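PDB 2NS6: mobilization protein A from Pseudomonas aeruginosa, which takes part in conjugative plasmid transfer as a relaxase, locally unwinding DNA and cleaving one strand at the origin of transfer. Local coordinates for residues H40-H45 and L90-A95; Q26-Y31 and V50-D55. All blocks are in the same frame, centred on the assembly; numbering follows the deposited sequence.

Contact 1: residues H40-H45 and L90-A95. With MN (manganese (II) ion), chain C.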
ATOM      1  N   HIS A  40       5.426  -7.498  10.532  1.00 15.40           N
ATOM      2  CA  HIS A  40       6.175  -6.432   9.885  1.00 16.42           C
ATOM      3  C   HIS A  40       5.255  -5.367   9.318  1.00 16.09           C
ATOM      4  O   HIS A  40       4.155  -5.666   8.866  1.00 15.34           O
ATOM      5  CB  HIS A  40       7.007  -6.993   8.736  1.00 16.08           C
ATOM      6  CG  HIS A  40       7.753  -5.947   7.966  1.00 18.44           C
ATOM      7  ND1 HIS A  40       8.759  -5.189   8.525  1.00 18.83           N
ATOM      8  CD2 HIS A  40       7.652  -5.543   6.675  1.00 16.64           C
ATOM      9  CE1 HIS A  40       9.248  -4.368   7.612  1.00 19.00           C
ATOM     10  NE2 HIS A  40       8.594  -4.565   6.480  1.00 15.73           N
ATOM     11  N   ALA A  41       5.724  -4.124   9.333  1.00 17.17           N
ATOM     12  CA  ALA A  41       4.958  -3.011   8.790  1.00 17.81           C
ATOM     13  C   ALA A  41       5.934  -1.984   8.231  1.00 16.39           C
ATOM     14  O   ALA A  41       7.025  -1.818   8.759  1.00 17.35           O
ATOM     15  CB  ALA A  41       4.095  -2.384   9.874  1.00 15.14           C
ATOM     16  N   GLU A  42       5.542  -1.322   7.145  1.00 16.59           N
ATOM     17  CA  GLU A  42       6.362  -0.286   6.521  1.00 14.26           C
ATOM     18  C   GLU A  42       5.518   0.535   5.546  1.00 13.85           C
ATOM     19  O   GLU A  42       4.534   0.045   4.989  1.00 14.01           O
ATOM     20  CB  GLU A  42       7.555  -0.890   5.754  1.00 15.65           C
ATOM     21  CG  GLU A  42       7.167  -1.704   4.515  1.00 17.42           C
ATOM     22  CD  GLU A  42       8.358  -2.004   3.596  1.00 20.90           C
ATOM     23  OE1 GLU A  42       8.578  -1.251   2.619  1.00 21.52           O
ATOM     24  OE2 GLU A  42       9.074  -2.990   3.855  1.00 21.06           O
ATOM     25  N   SER A  43       5.902   1.792   5.359  1.00 11.79           N
ATOM     26  CA  SER A  43       5.222   2.677   4.420  1.00 12.38           C
ATOM     27  C   SER A  43       6.346   3.318   3.625  1.00 12.04           C
ATOM     28  O   SER A  43       7.515   3.179   3.985  1.00 13.52           O
ATOM     29  CB  SER A  43       4.411   3.761   5.151  1.00 11.13           C
ATOM     30  OG  SER A  43       3.371   3.192   5.927  1.00 11.37           O
ATOM     31  N   GLY A  44       6.006   3.997   2.536  1.00 11.85           N
ATOM     32  CA  GLY A  44       7.031   4.645   1.735  1.00 11.30           C
ATOM     33  C   GLY A  44       6.434   5.751   0.888  1.00 11.97           C
ATOM     34  O   GLY A  44       5.214   5.921   0.856  1.00 12.55           O
ATOM     35  N   HIS A  45       7.289   6.515   0.212  1.00 11.90           N
ATOM     36  CA  HIS A  45       6.841   7.592  -0.663  1.00 11.79           C
ATOM     37  C   HIS A  45       5.944   8.644  -0.017  1.00 13.75           C
ATOM     38  O   HIS A  45       5.189   9.315  -0.720  1.00 14.11           O
ATOM     39  CB  HIS A  45       6.105   6.999  -1.862  1.00  9.81           C
ATOM     40  CG  HIS A  45       6.887   5.949  -2.585  1.00  8.65           C
ATOM     41  ND1 HIS A  45       6.300   4.824  -3.115  1.00 10.02           N
ATOM     42  CD2 HIS A  45       8.213   5.838  -2.833  1.00 10.13           C
ATOM     43  CE1 HIS A  45       7.231   4.057  -3.657  1.00  9.26           C
ATOM     44  NE2 HIS A  45       8.398   4.648  -3.498  1.00 12.37           N
ATOM     45  N   LEU A  90      10.787  -9.738   0.292  1.00 13.72           N
ATOM     46  CA  LEU A  90       9.872 -10.002  -0.824  1.00 12.51           C
ATOM     47  C   LEU A  90       8.685  -9.033  -0.881  1.00 13.45           C
ATOM     48  O   LEU A  90       8.380  -8.485  -1.944  1.00 14.07           O
ATOM     49  CB  LEU A  90       9.352 -11.447  -0.753  1.00 13.24           C
ATOM     50  CG  LEU A  90       8.257 -11.841  -1.747  1.00 11.12           C
ATOM     51  CD1 LEU A  90       8.751 -11.659  -3.174  1.00 11.12           C
ATOM     52  CD2 LEU A  90       7.846 -13.290  -1.512  1.00 13.35           C
ATOM     53  N   ALA A  91       8.023  -8.831   0.258  1.00 13.10           N
ATOM     54  CA  ALA A  91       6.873  -7.931   0.343  1.00 14.43           C
ATOM     55  C   ALA A  91       7.264  -6.499  -0.016  1.00 14.92           C
ATOM     56  O   ALA A  91       6.575  -5.835  -0.800  1.00 13.74           O
ATOM     57  CB  ALA A  91       6.273  -7.967   1.756  1.00 14.18           C
ATOM     58  N   SER A  92       8.373  -6.033   0.560  1.00 16.57           N
ATOM     59  CA  SER A  92       8.870  -4.683   0.293  1.00 17.29           C
ATOM     60  C   SER A  92       9.159  -4.577  -1.191  1.00 16.86           C
ATOM     61  O   SER A  92       8.769  -3.613  -1.857  1.00 17.04           O
ATOM     62  CB  SER A  92      10.170  -4.419   1.054  1.00 17.85           C
ATOM     63  OG  SER A  92      10.020  -4.666   2.437  1.00 20.07           O
ATOM     64  N   GLU A  93       9.857  -5.586  -1.699  1.00 17.46           N
ATOM     65  CA  GLU A  93      10.221  -5.633  -3.103  1.00 17.91           C
ATOM     66  C   GLU A  93       8.989  -5.517  -3.991  1.00 16.78           C
ATOM     67  O   GLU A  93       8.977  -4.733  -4.943  1.00 16.28           O
ATOM     68  CB  GLU A  93      10.960  -6.940  -3.405  1.00 22.56           C
ATOM     69  CG  GLU A  93      11.542  -7.030  -4.808  1.00 25.85           C
ATOM     70  CD  GLU A  93      11.951  -8.452  -5.170  1.00 28.33           C
ATOM     71  OE1 GLU A  93      11.060  -9.328  -5.211  1.00 31.82           O
ATOM     72  OE2 GLU A  93      13.148  -8.690  -5.410  1.00 28.70           O
ATOM     73  N   PHE A  94       7.944  -6.282  -3.684  1.00 14.13           N
ATOM     74  CA  PHE A  94       6.747  -6.227  -4.511  1.00 13.36           C
ATOM     75  C   PHE A  94       6.015  -4.878  -4.359  1.00 14.28           C
ATOM     76  O   PHE A  94       5.448  -4.369  -5.322  1.00 16.04           O
ATOM     77  CB  PHE A  94       5.822  -7.411  -4.187  1.00 13.77           C
ATOM     78  CG  PHE A  94       4.641  -7.546  -5.120  1.00 14.17           C
ATOM     79  CD1 PHE A  94       4.817  -7.727  -6.495  1.00 16.46           C
ATOM     80  CD2 PHE A  94       3.349  -7.490  -4.619  1.00 15.24           C
ATOM     81  CE1 PHE A  94       3.713  -7.854  -7.346  1.00 15.91           C
ATOM     82  CE2 PHE A  94       2.243  -7.616  -5.461  1.00 17.19           C
ATOM     83  CZ  PHE A  94       2.426  -7.796  -6.826  1.00 14.37           C
ATOM     84  N   ALA A  95       6.042  -4.288  -3.165  1.00 14.04           N
ATOM     85  CA  ALA A  95       5.392  -2.995  -2.967  1.00 12.99           C
ATOM     86  C   ALA A  95       6.041  -1.948  -3.878  1.00 14.28           C
ATOM     87  O   ALA A  95       5.359  -1.129  -4.502  1.00 13.22           O
ATOM     88  CB  ALA A  95       5.503  -2.563  -1.511  1.00 10.88           C
TER
HETATM   89 MN    MN C1002      10.653   4.134  -4.102  1.00 35.46          MN
HETATM   90  O   HOH W   1      10.820   4.329  -6.588  1.00 20.13           O
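The His40 ring and the Glu42 carboxylate are the flat groups turned to Ser92 of helix 84-99, and the ring has Glu42 OE2 at its edge, in its plane. There OE2 accepts a nearly straight bond from NE2 (3.1 Å from His40 NE2 to Glu42 OE2, 178° at the hydrogen) on the lone pair facing away from OE1. Ser92 OG is a distant, oblique neighbour of the ring, 4.3 Å from His40 NE2, and comes much nearer to the carboxylate. Its separation from Glu42 OE2, 2.4 Å, is doubtfully short, and the hydroxyl proton could also serve Lys88 O one turn back in helix 84-99. The Glu42 chain reaches the helix because CG lies between the backbone N and the carbonyl carbon (chi1 67°) and the rest runs out extended. Its other oxygen, OE1, is bonded to Tyr106 OH on the adjoining strand 106-113.

At the far end of the segment, His45 NE2 binds manganese at 2.4 Å, and a water oxygen lies 2.5 Å from the same ion. Gln96, just beyond Ala95 in helix 84-99, belongs to this site, while His45 ND1 is hydrogen-bonded to Leu104 O. His40 and Tyr106 hold the rotation of the Glu42 carboxylate from the sheet side, and the N-H of His40 would be expected to favour a charged carboxylate.

Contact 2: residues Q26-Y31 and V50-D55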
ATOM      1  N   GLN A  26      -1.889  -2.512  10.719  1.00 13.73           N
ATOM      2  CA  GLN A  26      -0.620  -2.321  11.425  1.00 13.60           C
ATOM      3  C   GLN A  26      -0.794  -2.559  12.928  1.00 15.35           C
ATOM      4  O   GLN A  26       0.179  -2.541  13.678  1.00 14.57           O
ATOM      5  CB  GLN A  26      -0.080  -0.902  11.233  1.00 11.60           C
ATOM      6  CG  GLN A  26       0.395  -0.541   9.830  1.00 13.36           C
ATOM      7  CD  GLN A  26       0.949   0.874   9.782  1.00 14.95           C
ATOM      8  OE1 GLN A  26       0.202   1.854   9.846  1.00 18.24           O
ATOM      9  NE2 GLN A  26       2.266   0.987   9.692  1.00 12.97           N
ATOM     10  N   ARG A  27      -2.032  -2.776  13.360  1.00 15.94           N
ATOM     11  CA  ARG A  27      -2.342  -2.962  14.779  1.00 17.62           C
ATOM     12  C   ARG A  27      -1.797  -1.789  15.600  1.00 18.47           C
ATOM     13  O   ARG A  27      -1.074  -1.968  16.587  1.00 17.71           O
ATOM     14  CB  ARG A  27      -1.800  -4.308  15.303  1.00 17.45           C
ATOM     15  CG  ARG A  27      -2.539  -5.532  14.732  1.00 18.32           C
ATOM     16  CD  ARG A  27      -4.059  -5.371  14.873  1.00 20.67           C
ATOM     17  NE  ARG A  27      -4.854  -6.257  14.012  1.00 23.52           N
ATOM     18  CZ  ARG A  27      -5.069  -7.549  14.236  1.00 23.29           C
ATOM     19  NH1 ARG A  27      -4.546  -8.144  15.299  1.00 29.11           N
ATOM     20  NH2 ARG A  27      -5.833  -8.246  13.410  1.00 23.36           N
ATOM     21  N   GLU A  28      -2.153  -0.581  15.164  1.00 20.11           N
ATOM     22  CA  GLU A  28      -1.749   0.657  15.830  1.00 22.45           C
ATOM     23  C   GLU A  28      -2.995   1.292  16.435  1.00 22.62           C
ATOM     24  O   GLU A  28      -4.102   0.754  16.322  1.00 22.75           O
ATOM     25  CB  GLU A  28      -1.117   1.641  14.829  1.00 23.89           C
ATOM     26  CG  GLU A  28       0.172   1.161  14.166  1.00 25.34           C
ATOM     27  CD  GLU A  28       1.407   1.364  15.033  1.00 29.80           C
ATOM     28  OE1 GLU A  28       1.353   1.066  16.246  1.00 31.01           O
ATOM     29  OE2 GLU A  28       2.445   1.815  14.493  1.00 34.15           O
ATOM     30  N   GLY A  29      -2.813   2.442  17.069  1.00 24.00           N
ATOM     31  CA  GLY A  29      -3.932   3.132  17.684  1.00 24.23           C
ATOM     32  C   GLY A  29      -4.654   2.241  18.674  1.00 25.12           C
ATOM     33  O   GLY A  29      -4.032   1.631  19.545  1.00 24.76           O
ATOM     34  N   LYS A  30      -5.973   2.164  18.530  1.00 26.55           N
ATOM     35  CA  LYS A  30      -6.807   1.355  19.405  1.00 28.33           C
ATOM     36  C   LYS A  30      -6.356  -0.106  19.470  1.00 27.88           C
ATOM     37  O   LYS A  30      -6.530  -0.765  20.494  1.00 27.52           O
ATOM     38  CB  LYS A  30      -8.265   1.417  18.942  1.00 29.08           C
ATOM     39  CG  LYS A  30      -8.756   2.829  18.667  1.00 33.27           C
ATOM     40  CD  LYS A  30     -10.271   2.900  18.494  1.00 34.29           C
ATOM     41  CE  LYS A  30     -10.704   4.282  17.993  1.00 35.37           C
ATOM     42  NZ  LYS A  30     -10.291   5.397  18.897  1.00 36.78           N
ATOM     43  N   TYR A  31      -5.759  -0.612  18.397  1.00 26.92           N
ATOM     44  CA  TYR A  31      -5.331  -2.008  18.397  1.00 27.40           C
ATOM     45  C   TYR A  31      -3.899  -2.206  18.874  1.00 28.34           C
ATOM     46  O   TYR A  31      -3.329  -3.293  18.721  1.00 28.22           O
ATOM     47  CB  TYR A  31      -5.500  -2.620  17.001  1.00 28.75           C
ATOM     48  CG  TYR A  31      -6.832  -2.307  16.353  1.00 28.78           C
ATOM     49  CD1 TYR A  31      -7.019  -1.116  15.657  1.00 28.54           C
ATOM     50  CD2 TYR A  31      -7.914  -3.185  16.458  1.00 28.72           C
ATOM     51  CE1 TYR A  31      -8.237  -0.797  15.084  1.00 28.17           C
ATOM     52  CE2 TYR A  31      -9.149  -2.873  15.885  1.00 29.24           C
ATOM     53  CZ  TYR A  31      -9.300  -1.674  15.200  1.00 30.61           C
ATOM     54  OH  TYR A  31     -10.511  -1.340  14.627  1.00 31.90           O
ATOM     55  N   VAL A  50       3.818  14.646   6.078  1.00 19.21           N
ATOM     56  CA  VAL A  50       3.551  13.448   6.877  1.00 19.89           C
ATOM     57  C   VAL A  50       4.649  13.142   7.906  1.00 19.73           C
ATOM     58  O   VAL A  50       5.788  12.883   7.529  1.00 21.51           O
ATOM     59  CB  VAL A  50       3.389  12.206   5.946  1.00 20.98           C
ATOM     60  CG1 VAL A  50       3.339  10.925   6.767  1.00 22.55           C
ATOM     61  CG2 VAL A  50       2.116  12.343   5.108  1.00 20.26           C
ATOM     62  N   GLU A  51       4.313  13.169   9.197  1.00 17.71           N
ATOM     63  CA  GLU A  51       5.294  12.858  10.242  1.00 17.39           C
ATOM     64  C   GLU A  51       5.185  11.370  10.587  1.00 16.32           C
ATOM     65  O   GLU A  51       6.175  10.738  10.970  1.00 16.34           O
ATOM     66  CB  GLU A  51       5.060  13.695  11.506  1.00 15.75           C
ATOM     67  CG  GLU A  51       5.178  15.204  11.324  1.00 20.48           C
ATOM     68  CD  GLU A  51       6.547  15.649  10.835  1.00 22.21           C
ATOM     69  OE1 GLU A  51       7.548  14.990  11.179  1.00 24.24           O
ATOM     70  OE2 GLU A  51       6.617  16.672  10.120  1.00 27.00           O
ATOM     71  N   ARG A  52       3.973  10.836  10.453  1.00 15.80           N
ATOM     72  CA  ARG A  52       3.661   9.417  10.696  1.00 17.55           C
ATOM     73  C   ARG A  52       2.777   8.968   9.551  1.00 15.84           C
ATOM     74  O   ARG A  52       1.931   9.729   9.093  1.00 13.90           O
ATOM     75  CB  ARG A  52       2.832   9.207  11.965  1.00 19.59           C
ATOM     76  CG  ARG A  52       3.556   9.318  13.254  1.00 23.16           C
ATOM     77  CD  ARG A  52       2.569   9.022  14.358  1.00 22.22           C
ATOM     78  NE  ARG A  52       2.164   7.617  14.381  1.00 21.29           N
ATOM     79  CZ  ARG A  52       2.542   6.753  15.318  1.00 23.29           C
ATOM     80  NH1 ARG A  52       3.334   7.156  16.307  1.00 22.13           N
ATOM     81  NH2 ARG A  52       2.121   5.496  15.276  1.00 21.70           N
ATOM     82  N   PRO A  53       2.932   7.715   9.104  1.00 15.58           N
ATOM     83  CA  PRO A  53       2.118   7.195   8.001  1.00 15.42           C
ATOM     84  C   PRO A  53       0.626   7.505   8.189  1.00 15.20           C
ATOM     85  O   PRO A  53      -0.057   7.921   7.250  1.00 14.21           O
ATOM     86  CB  PRO A  53       2.421   5.701   8.030  1.00 15.95           C
ATOM     87  CG  PRO A  53       3.857   5.669   8.517  1.00 19.24           C
ATOM     88  CD  PRO A  53       3.844   6.683   9.631  1.00 17.48           C
ATOM     89  N   ALA A  54       0.133   7.314   9.411  1.00 14.57           N
ATOM     90  CA  ALA A  54      -1.265   7.581   9.726  1.00 14.05           C
ATOM     91  C   ALA A  54      -1.659   9.007   9.361  1.00 14.24           C
ATOM     92  O   ALA A  54      -2.808   9.267   8.984  1.00 12.68           O
ATOM     93  CB  ALA A  54      -1.526   7.336  11.214  1.00 16.47           C
ATOM     94  N   ASP A  55      -0.716   9.938   9.461  1.00 13.32           N
ATOM     95  CA  ASP A  55      -1.032  11.323   9.121  1.00 13.83           C
ATOM     96  C   ASP A  55      -1.505  11.426   7.670  1.00 12.85           C
ATOM     97  O   ASP A  55      -2.373  12.236   7.354  1.00 15.32           O
ATOM     98  CB  ASP A  55       0.181  12.244   9.347  1.00 12.41           C
ATOM     99  CG  ASP A  55       0.701  12.194  10.777  1.00 13.70           C
ATOM    100  OD1 ASP A  55      -0.087  11.927  11.711  1.00 13.50           O
ATOM    101  OD2 ASP A  55       1.910  12.439  10.974  1.00 14.15           O
TER
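Glu28 and Arg52 reach for one another across the surface, and their charged ends form a long salt bridge, 3.8 Å from Glu28 OE2 to Arg52 NH2. Only one carboxylate oxygen and one terminal guanidinium nitrogen take part. The two flat groups are turned 54° apart, so they do not pair side by side. A bend in Glu28 at its second torsion (chi2 -82°) and one in Arg52 at its third (chi3 70°) bring OE2 and NH2 toward each other. The exposed arginine marks this as the loose, solvent side of the contact.

The inner side is the packed one. Gln26 and Pro53, with 4.8 Å between Gln26 OE1 and Pro53 CB, both lie against the sheet: each touches Thr107 and a residue of strand 38-44, Ala41 for Gln26 and Ser43 for Pro53.

The firm bonds are internal to each segment. Asp55 OD2 accepts Arg52 N at 2.7 Å, from above the carboxylate plane, and a weak bond from Glu51 N. Asp55 N in turn bonds to Arg52 O, which ties the entry to helix 53-63 into a compact turn. In the other segment Tyr31 N bonds to Glu28 O at 3.0 Å, and that oxygen lies at the edge of the Tyr31 ring.

Arg27, with positive phi, makes a cation-pi contact with Tyr24, probably the nucleophile that becomes joined to DNA. The loop after helix 18-26 and the start of helix 53-63 thus lie side by side against the five-stranded antiparallel sheet of this MobA/MobL relaxase, and a Schellman motif ends the helix that carries Tyr24.

Overall arrangement
Strand 38-44, which carries segment 40-45 of contact 1, is also touched by contact 2; the centres of the two contacts are 16 Å apart. Its alternation divides the work: His40 and Glu42 turn to helix 84-99 in contact 1, whereas Ala41 and Ser43 meet contact 2, with 3.8 Å from Ala41 CB to Gln26 NE2 and 3.4 Å from Ser43 OG to Pro53 CB. The side chain of Glu28 is about 8 Å from that of Tyr24 and about 10 Å from that of His111, which binds manganese together with His119 and His121. The His40 side chain is about 8 Å from that of His111. The ion held by His45 and Gln96 is a separate one.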